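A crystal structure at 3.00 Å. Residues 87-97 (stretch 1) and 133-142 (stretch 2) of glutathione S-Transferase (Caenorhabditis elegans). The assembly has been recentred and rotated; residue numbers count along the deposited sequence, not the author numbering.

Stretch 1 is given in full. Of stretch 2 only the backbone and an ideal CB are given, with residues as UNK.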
ATOM      1  N   ALA A  87      -0.307  -6.251  11.929  1.00 42.17           N
ATOM      2  CA  ALA A  87      -1.283  -6.277  10.849  1.00 41.58           C
ATOM      3  C   ALA A  87      -2.127  -5.022  10.877  1.00 41.54           C
ATOM      4  O   ALA A  87      -2.575  -4.542   9.841  1.00 41.54           O
ATOM      5  CB  ALA A  87      -2.171  -7.499  10.984  1.00 42.85           C
ATOM      6  N   TRP A  88      -2.354  -4.482  12.066  1.00 41.47           N
ATOM      7  CA  TRP A  88      -3.150  -3.277  12.148  1.00 41.70           C
ATOM      8  C   TRP A  88      -2.340  -2.075  11.748  1.00 40.64           C
ATOM      9  O   TRP A  88      -2.862  -1.161  11.114  1.00 39.39           O
ATOM     10  CB  TRP A  88      -3.746  -3.114  13.539  1.00 44.48           C
ATOM     11  CG  TRP A  88      -5.098  -3.738  13.591  1.00 44.86           C
ATOM     12  CD1 TRP A  88      -5.383  -5.068  13.678  1.00 44.13           C
ATOM     13  CD2 TRP A  88      -6.345  -3.070  13.400  1.00 44.99           C
ATOM     14  NE1 TRP A  88      -6.733  -5.271  13.541  1.00 44.73           N
ATOM     15  CE2 TRP A  88      -7.348  -4.061  13.367  1.00 45.51           C
ATOM     16  CE3 TRP A  88      -6.711  -1.728  13.241  1.00 45.67           C
ATOM     17  CZ2 TRP A  88      -8.697  -3.755  13.184  1.00 47.48           C
ATOM     18  CZ3 TRP A  88      -8.052  -1.421  13.056  1.00 47.94           C
ATOM     19  CH2 TRP A  88      -9.030  -2.432  13.027  1.00 49.41           C
ATOM     20  N   VAL A  89      -1.062  -2.073  12.111  1.00 40.19           N
ATOM     21  CA  VAL A  89      -0.186  -0.978  11.715  1.00 39.98           C
ATOM     22  C   VAL A  89      -0.186  -0.974  10.182  1.00 39.74           C
ATOM     23  O   VAL A  89      -0.319   0.078   9.557  1.00 38.76           O
ATOM     24  CB  VAL A  89       1.261  -1.176  12.234  1.00 40.21           C
ATOM     25  CG1 VAL A  89       2.181  -0.113  11.653  1.00 40.37           C
ATOM     26  CG2 VAL A  89       1.285  -1.086  13.749  1.00 39.07           C
ATOM     27  N   ASP A  90      -0.054  -2.165   9.588  1.00 39.61           N
ATOM     28  CA  ASP A  90      -0.060  -2.315   8.139  1.00 38.90           C
ATOM     29  C   ASP A  90      -1.352  -1.781   7.567  1.00 39.37           C
ATOM     30  O   ASP A  90      -1.365  -1.144   6.516  1.00 39.80           O
ATOM     31  CB  ASP A  90       0.070  -3.777   7.741  1.00 39.45           C
ATOM     32  CG  ASP A  90       1.470  -4.298   7.904  1.00 41.58           C
ATOM     33  OD1 ASP A  90       2.407  -3.491   7.775  1.00 41.53           O
ATOM     34  OD2 ASP A  90       1.642  -5.514   8.138  1.00 44.80           O
ATOM     35  N   ALA A  91      -2.442  -2.045   8.272  1.00 40.04           N
ATOM     36  CA  ALA A  91      -3.756  -1.603   7.835  1.00 40.42           C
ATOM     37  C   ALA A  91      -3.919  -0.106   7.946  1.00 39.55           C
ATOM     38  O   ALA A  91      -4.431   0.522   7.040  1.00 39.42           O
ATOM     39  CB  ALA A  91      -4.831  -2.295   8.648  1.00 42.76           C
ATOM     40  N   VAL A  92      -3.495   0.472   9.059  1.00 39.58           N
ATOM     41  CA  VAL A  92      -3.637   1.907   9.219  1.00 41.22           C
ATOM     42  C   VAL A  92      -2.767   2.557   8.152  1.00 41.58           C
ATOM     43  O   VAL A  92      -3.124   3.599   7.610  1.00 42.57           O
ATOM     44  CB  VAL A  92      -3.234   2.360  10.660  1.00 41.69           C
ATOM     45  CG1 VAL A  92      -1.788   2.093  10.885  1.00 45.11           C
ATOM     46  CG2 VAL A  92      -3.553   3.836  10.887  1.00 38.51           C
ATOM     47  N   HIS A  93      -1.642   1.924   7.819  1.00 42.17           N
ATOM     48  CA  HIS A  93      -0.757   2.460   6.778  1.00 42.76           C
ATOM     49  C   HIS A  93      -1.449   2.480   5.407  1.00 41.43           C
ATOM     50  O   HIS A  93      -1.388   3.473   4.683  1.00 40.78           O
ATOM     51  CB  HIS A  93       0.539   1.648   6.688  1.00 42.95           C
ATOM     52  CG  HIS A  93       1.498   2.160   5.657  1.00 44.67           C
ATOM     53  ND1 HIS A  93       1.454   1.767   4.336  1.00 45.41           N
ATOM     54  CD2 HIS A  93       2.508   3.060   5.746  1.00 43.78           C
ATOM     55  CE1 HIS A  93       2.396   2.397   3.659  1.00 44.37           C
ATOM     56  NE2 HIS A  93       3.049   3.189   4.491  1.00 43.85           N
ATOM     57  N   ASP A  94      -2.098   1.379   5.060  1.00 40.16           N
ATOM     58  CA  ASP A  94      -2.831   1.281   3.808  1.00 40.91           C
ATOM     59  C   ASP A  94      -3.898   2.374   3.751  1.00 39.92           C
ATOM     60  O   ASP A  94      -4.132   2.985   2.717  1.00 40.07           O
ATOM     61  CB  ASP A  94      -3.517  -0.084   3.709  1.00 44.12           C
ATOM     62  CG  ASP A  94      -2.576  -1.195   3.259  1.00 47.44           C
ATOM     63  OD1 ASP A  94      -1.333  -1.031   3.383  1.00 49.26           O
ATOM     64  OD2 ASP A  94      -3.097  -2.237   2.789  1.00 47.38           O
ATOM     65  N   LEU A  95      -4.555   2.609   4.875  1.00 40.72           N
ATOM     66  CA  LEU A  95      -5.608   3.618   4.947  1.00 40.25           C
ATOM     67  C   LEU A  95      -5.027   4.979   4.584  1.00 40.23           C
ATOM     68  O   LEU A  95      -5.557   5.694   3.733  1.00 39.32           O
ATOM     69  CB  LEU A  95      -6.199   3.668   6.363  1.00 36.69           C
ATOM     70  CG  LEU A  95      -7.341   4.670   6.482  1.00 33.68           C
ATOM     71  CD1 LEU A  95      -8.540   4.132   5.755  1.00 29.27           C
ATOM     72  CD2 LEU A  95      -7.643   4.950   7.937  1.00 31.30           C
ATOM     73  N   PHE A  96      -3.939   5.327   5.257  1.00 40.47           N
ATOM     74  CA  PHE A  96      -3.243   6.580   5.020  1.00 42.27           C
ATOM     75  C   PHE A  96      -3.001   6.729   3.521  1.00 43.08           C
ATOM     76  O   PHE A  96      -3.256   7.784   2.928  1.00 44.21           O
ATOM     77  CB  PHE A  96      -1.904   6.558   5.765  1.00 41.41           C
ATOM     78  CG  PHE A  96      -0.823   7.371   5.113  1.00 40.05           C
ATOM     79  CD1 PHE A  96      -0.840   8.753   5.171  1.00 39.57           C
ATOM     80  CD2 PHE A  96       0.229   6.742   4.450  1.00 40.30           C
ATOM     81  CE1 PHE A  96       0.183   9.496   4.578  1.00 40.33           C
ATOM     82  CE2 PHE A  96       1.244   7.474   3.861  1.00 36.43           C
ATOM     83  CZ  PHE A  96       1.224   8.847   3.925  1.00 38.05           C
ATOM     84  N   LYS A  97      -2.510   5.653   2.921  1.00 42.21           N
ATOM     85  CA  LYS A  97      -2.210   5.631   1.506  1.00 42.18           C
ATOM     86  C   LYS A  97      -3.470   5.901   0.691  1.00 43.66           C
ATOM     87  O   LYS A  97      -3.458   6.733  -0.222  1.00 43.94           O
ATOM     88  CB  LYS A  97      -1.622   4.280   1.147  1.00 42.30           C
ATOM     89  CG  LYS A  97      -0.392   4.354   0.285  1.00 45.20           C
ATOM     90  CD  LYS A  97       0.757   5.059   0.972  1.00 44.48           C
ATOM     91  CE  LYS A  97       2.011   4.974   0.106  1.00 45.14           C
ATOM     92  NZ  LYS A  97       2.454   3.562  -0.124  1.00 45.08           N
ATOM     93  N   UNK A 133     -14.016  10.809   6.813  1.00 54.81           N
ATOM     94  CA  UNK A 133     -14.066   9.363   6.988  1.00 54.36           C
ATOM     95  C   UNK A 133     -12.722   8.945   7.552  1.00 54.14           C
ATOM     96  O   UNK A 133     -12.630   8.367   8.630  1.00 54.16           O
ATOM     97  CB  UNK A 133     -14.379   8.637   5.678  1.00 54.36           C
ATOM     98  N   UNK A 134     -11.679   9.264   6.794  1.00 54.30           N
ATOM     99  CA  UNK A 134     -10.301   8.978   7.161  1.00 52.56           C
ATOM    100  C   UNK A 134     -10.058   9.383   8.617  1.00 52.74           C
ATOM    101  O   UNK A 134      -9.688   8.564   9.450  1.00 51.46           O
ATOM    102  CB  UNK A 134      -9.332   9.705   6.227  1.00 52.56           C
ATOM    103  N   UNK A 135     -10.282  10.655   8.919  1.00 53.91           N
ATOM    104  CA  UNK A 135     -10.060  11.147  10.268  1.00 55.95           C
ATOM    105  C   UNK A 135     -10.835  10.377  11.338  1.00 56.03           C
ATOM    106  O   UNK A 135     -10.323  10.169  12.444  1.00 56.31           O
ATOM    107  CB  UNK A 135     -10.437  12.628  10.335  1.00 55.95           C
ATOM    108  N   UNK A 136     -12.055   9.948  11.009  1.00 55.38           N
ATOM    109  CA  UNK A 136     -12.894   9.202  11.949  1.00 54.52           C
ATOM    110  C   UNK A 136     -12.266   7.864  12.293  1.00 54.52           C
ATOM    111  O   UNK A 136     -11.905   7.618  13.433  1.00 55.35           O
ATOM    112  CB  UNK A 136     -14.294   8.989  11.370  1.00 54.52           C
ATOM    113  N   UNK A 137     -12.144   6.989  11.308  1.00 55.30           N
ATOM    114  CA  UNK A 137     -11.533   5.695  11.553  1.00 55.78           C
ATOM    115  C   UNK A 137     -10.241   5.966  12.318  1.00 56.07           C
ATOM    116  O   UNK A 137      -9.849   5.207  13.199  1.00 56.34           O
ATOM    117  CB  UNK A 137     -11.278   4.928  10.254  1.00 55.78           C
ATOM    118  N   UNK A 138      -9.602   7.083  12.004  1.00 57.72           N
ATOM    119  CA  UNK A 138      -8.361   7.453  12.664  1.00 58.61           C
ATOM    120  C   UNK A 138      -8.634   7.808  14.121  1.00 59.37           C
ATOM    121  O   UNK A 138      -7.813   7.533  14.990  1.00 60.34           O
ATOM    122  CB  UNK A 138      -7.690   8.622  11.940  1.00 58.61           C
ATOM    123  N   UNK A 139      -9.787   8.414  14.385  1.00 60.74           N
ATOM    124  CA  UNK A 139     -10.170   8.778  15.752  1.00 63.38           C
ATOM    125  C   UNK A 139     -10.564   7.534  16.553  1.00 64.82           C
ATOM    126  O   UNK A 139     -10.253   7.425  17.742  1.00 65.95           O
ATOM    127  CB  UNK A 139     -11.324   9.782  15.734  1.00 63.38           C
ATOM    128  N   UNK A 140     -11.266   6.613  15.897  1.00 64.94           N
ATOM    129  CA  UNK A 140     -11.694   5.390  16.551  1.00 64.51           C
ATOM    130  C   UNK A 140     -10.535   4.690  17.227  1.00 65.23           C
ATOM    131  O   UNK A 140     -10.633   4.289  18.383  1.00 65.82           O
ATOM    132  CB  UNK A 140     -12.358   4.450  15.542  1.00 64.51           C
ATOM    133  N   UNK A 141      -9.432   4.540  16.500  1.00 65.50           N
ATOM    134  CA  UNK A 141      -8.238   3.900  17.040  1.00 64.11           C
ATOM    135  C   UNK A 141      -7.717   4.784  18.157  1.00 63.55           C
ATOM    136  O   UNK A 141      -7.443   4.328  19.258  1.00 62.87           O
ATOM    137  CB  UNK A 141      -7.175   3.678  15.962  1.00 64.11           C
ATOM    138  N   UNK A 142      -7.603   6.066  17.853  1.00 63.87           N
ATOM    139  CA  UNK A 142      -7.112   7.048  18.797  1.00 65.51           C
ATOM    140  C   UNK A 142      -7.825   6.986  20.146  1.00 66.42           C
ATOM    141  O   UNK A 142      -7.219   7.275  21.173  1.00 66.28           O
ATOM    142  CB  UNK A 142      -7.257   8.449  18.200  1.00 65.51           C
TER

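The two helices run nearly antiparallel, at 162° between their N-to-C directions, with axes 10.8 Å apart at closest approach. Stretch 1 presents Trp88, Val92, Leu95 and Phe96, so what it offers its neighbour is almost wholly apolar.

At position 133 the ideal CB has nothing of stretch 1 within 5.5 Å, and many helix-compatible residues would serve; the deposited one is Thr133.

Position 134 is different. Its CA-to-CB bond points sideways, with the ideal CB 5.3 Å from Leu95 CD2. The CA of 134 lies 7.5 Å from Leu95 CA. A short side chain would scarcely reach across, whereas a long apolar or aromatic one could extend along Leu95 toward Phe96. The residue is Tyr134, with chi1 in t. Its ring meets Leu95 at the edge, CD1 lying 3.9 Å from Leu95 CG, and CE1 comes within 3.6 Å of Phe96 CA. The hydroxyl OH ends 3.8 Å from Phe96 CD1, near the plane of that ring, and forms no hydrogen bond to stretch 1.

Positions 135 and 136 leave the choice open, the first pointing away and the second out of reach. They are Phe135 and Asn136, neither of which touches stretch 1.

At 137 the CB points toward stretch 1 and sits 4.3 Å from Leu95 CD2. No charge or polar group of a side chain faces it here, so a branched or medium-sized aliphatic residue would suit. Ile137 (chi1 t, chi2 m) brings CD1 to 3.2 Å from Leu95 CD2, a very tight apolar contact.

Position 138 points sideways, its ideal CB 5.4 Å from Leu95 CD2. The CA of 138 lies 8.1 Å from Val92 CA. Leucine, isoleucine or methionine could bend back into the space between these two side chains. Leu138 does so: CD1 lies 4.1 Å from Val92 CG2 and 4.4 Å from Leu95 CD2, although chi1, at -139°, falls between wells.

Positions 139 and 140 are out of reach and place little demand on the side chain. They hold Asn139 and Gly140; at the latter there is room for a CB, so stretch 1 does not require glycine.

Position 141 points toward stretch 1, but nothing lies within 5.5 Å of its ideal CB. The gap before Trp88 and Val92 calls for a sizeable apolar side chain, such as leucine, methionine or phenylalanine. Leu141 (chi1 m, chi2 t) spans it, placing CD2 3.6 Å from Trp88 CZ3 and CD1 4.2 Å from Val92 CG2.

Position 142 is again out of reach and unconstrained by stretch 1; it is Leu142.

Stretch 2 (133-142) TYFNILNGLL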
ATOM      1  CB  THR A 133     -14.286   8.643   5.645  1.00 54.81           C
ATOM      2  OG1 THR A 133     -15.628   8.867   5.203  1.00 57.49           O
ATOM      3  CG2 THR A 133     -14.052   7.149   5.787  1.00 54.26           C
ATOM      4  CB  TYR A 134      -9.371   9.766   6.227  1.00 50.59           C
ATOM      5  CG  TYR A 134      -7.897   9.726   6.573  1.00 47.70           C
ATOM      6  CD1 TYR A 134      -7.159   8.564   6.403  1.00 47.14           C
ATOM      7  CD2 TYR A 134      -7.241  10.862   7.045  1.00 44.58           C
ATOM      8  CE1 TYR A 134      -5.804   8.526   6.684  1.00 47.57           C
ATOM      9  CE2 TYR A 134      -5.891  10.838   7.334  1.00 45.78           C
ATOM     10  CZ  TYR A 134      -5.170   9.665   7.150  1.00 47.90           C
ATOM     11  OH  TYR A 134      -3.814   9.616   7.417  1.00 47.52           O
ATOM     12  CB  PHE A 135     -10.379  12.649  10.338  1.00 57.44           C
ATOM     13  CG  PHE A 135      -9.231  13.541   9.920  1.00 58.80           C
ATOM     14  CD1 PHE A 135      -7.968  13.007   9.651  1.00 60.14           C
ATOM     15  CD2 PHE A 135      -9.403  14.919   9.823  1.00 59.63           C
ATOM     16  CE1 PHE A 135      -6.892  13.831   9.294  1.00 59.25           C
ATOM     17  CE2 PHE A 135      -8.333  15.755   9.467  1.00 59.42           C
ATOM     18  CZ  PHE A 135      -7.078  15.208   9.204  1.00 59.79           C
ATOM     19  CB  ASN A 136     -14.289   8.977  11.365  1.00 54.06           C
ATOM     20  CG  ASN A 136     -15.107  10.251  11.303  1.00 55.40           C
ATOM     21  OD1 ASN A 136     -16.157  10.296  10.663  1.00 54.01           O
ATOM     22  ND2 ASN A 136     -14.630  11.295  11.974  1.00 56.90           N
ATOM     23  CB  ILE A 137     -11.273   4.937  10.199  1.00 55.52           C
ATOM     24  CG1 ILE A 137     -10.403   3.699  10.419  1.00 55.43           C
ATOM     25  CG2 ILE A 137     -10.666   5.865   9.183  1.00 56.77           C
ATOM     26  CD1 ILE A 137      -8.947   3.972  10.693  1.00 53.99           C
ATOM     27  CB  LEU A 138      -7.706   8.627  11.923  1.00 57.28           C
ATOM     28  CG  LEU A 138      -6.185   8.573  11.751  1.00 55.26           C
ATOM     29  CD1 LEU A 138      -5.771   7.247  11.152  1.00 54.28           C
ATOM     30  CD2 LEU A 138      -5.744   9.704  10.859  1.00 54.13           C
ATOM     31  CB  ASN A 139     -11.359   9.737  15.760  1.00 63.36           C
ATOM     32  CG  ASN A 139     -11.045  11.065  15.124  1.00 64.25           C
ATOM     33  OD1 ASN A 139     -10.059  11.718  15.471  1.00 64.33           O
ATOM     34  ND2 ASN A 139     -11.897  11.487  14.194  1.00 64.05           N
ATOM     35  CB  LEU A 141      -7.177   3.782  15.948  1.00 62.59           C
ATOM     36  CG  LEU A 141      -7.710   3.133  14.677  1.00 61.36           C
ATOM     37  CD1 LEU A 141      -6.715   3.280  13.546  1.00 61.43           C
ATOM     38  CD2 LEU A 141      -8.001   1.677  14.962  1.00 61.98           C
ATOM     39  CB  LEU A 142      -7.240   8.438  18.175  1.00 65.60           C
ATOM     40  CG  LEU A 142      -5.997   9.333  18.208  1.00 66.32           C
ATOM     41  CD1 LEU A 142      -4.714   8.526  17.956  1.00 64.78           C
ATOM     42  CD2 LEU A 142      -6.182  10.435  17.166  1.00 66.18           C
TER
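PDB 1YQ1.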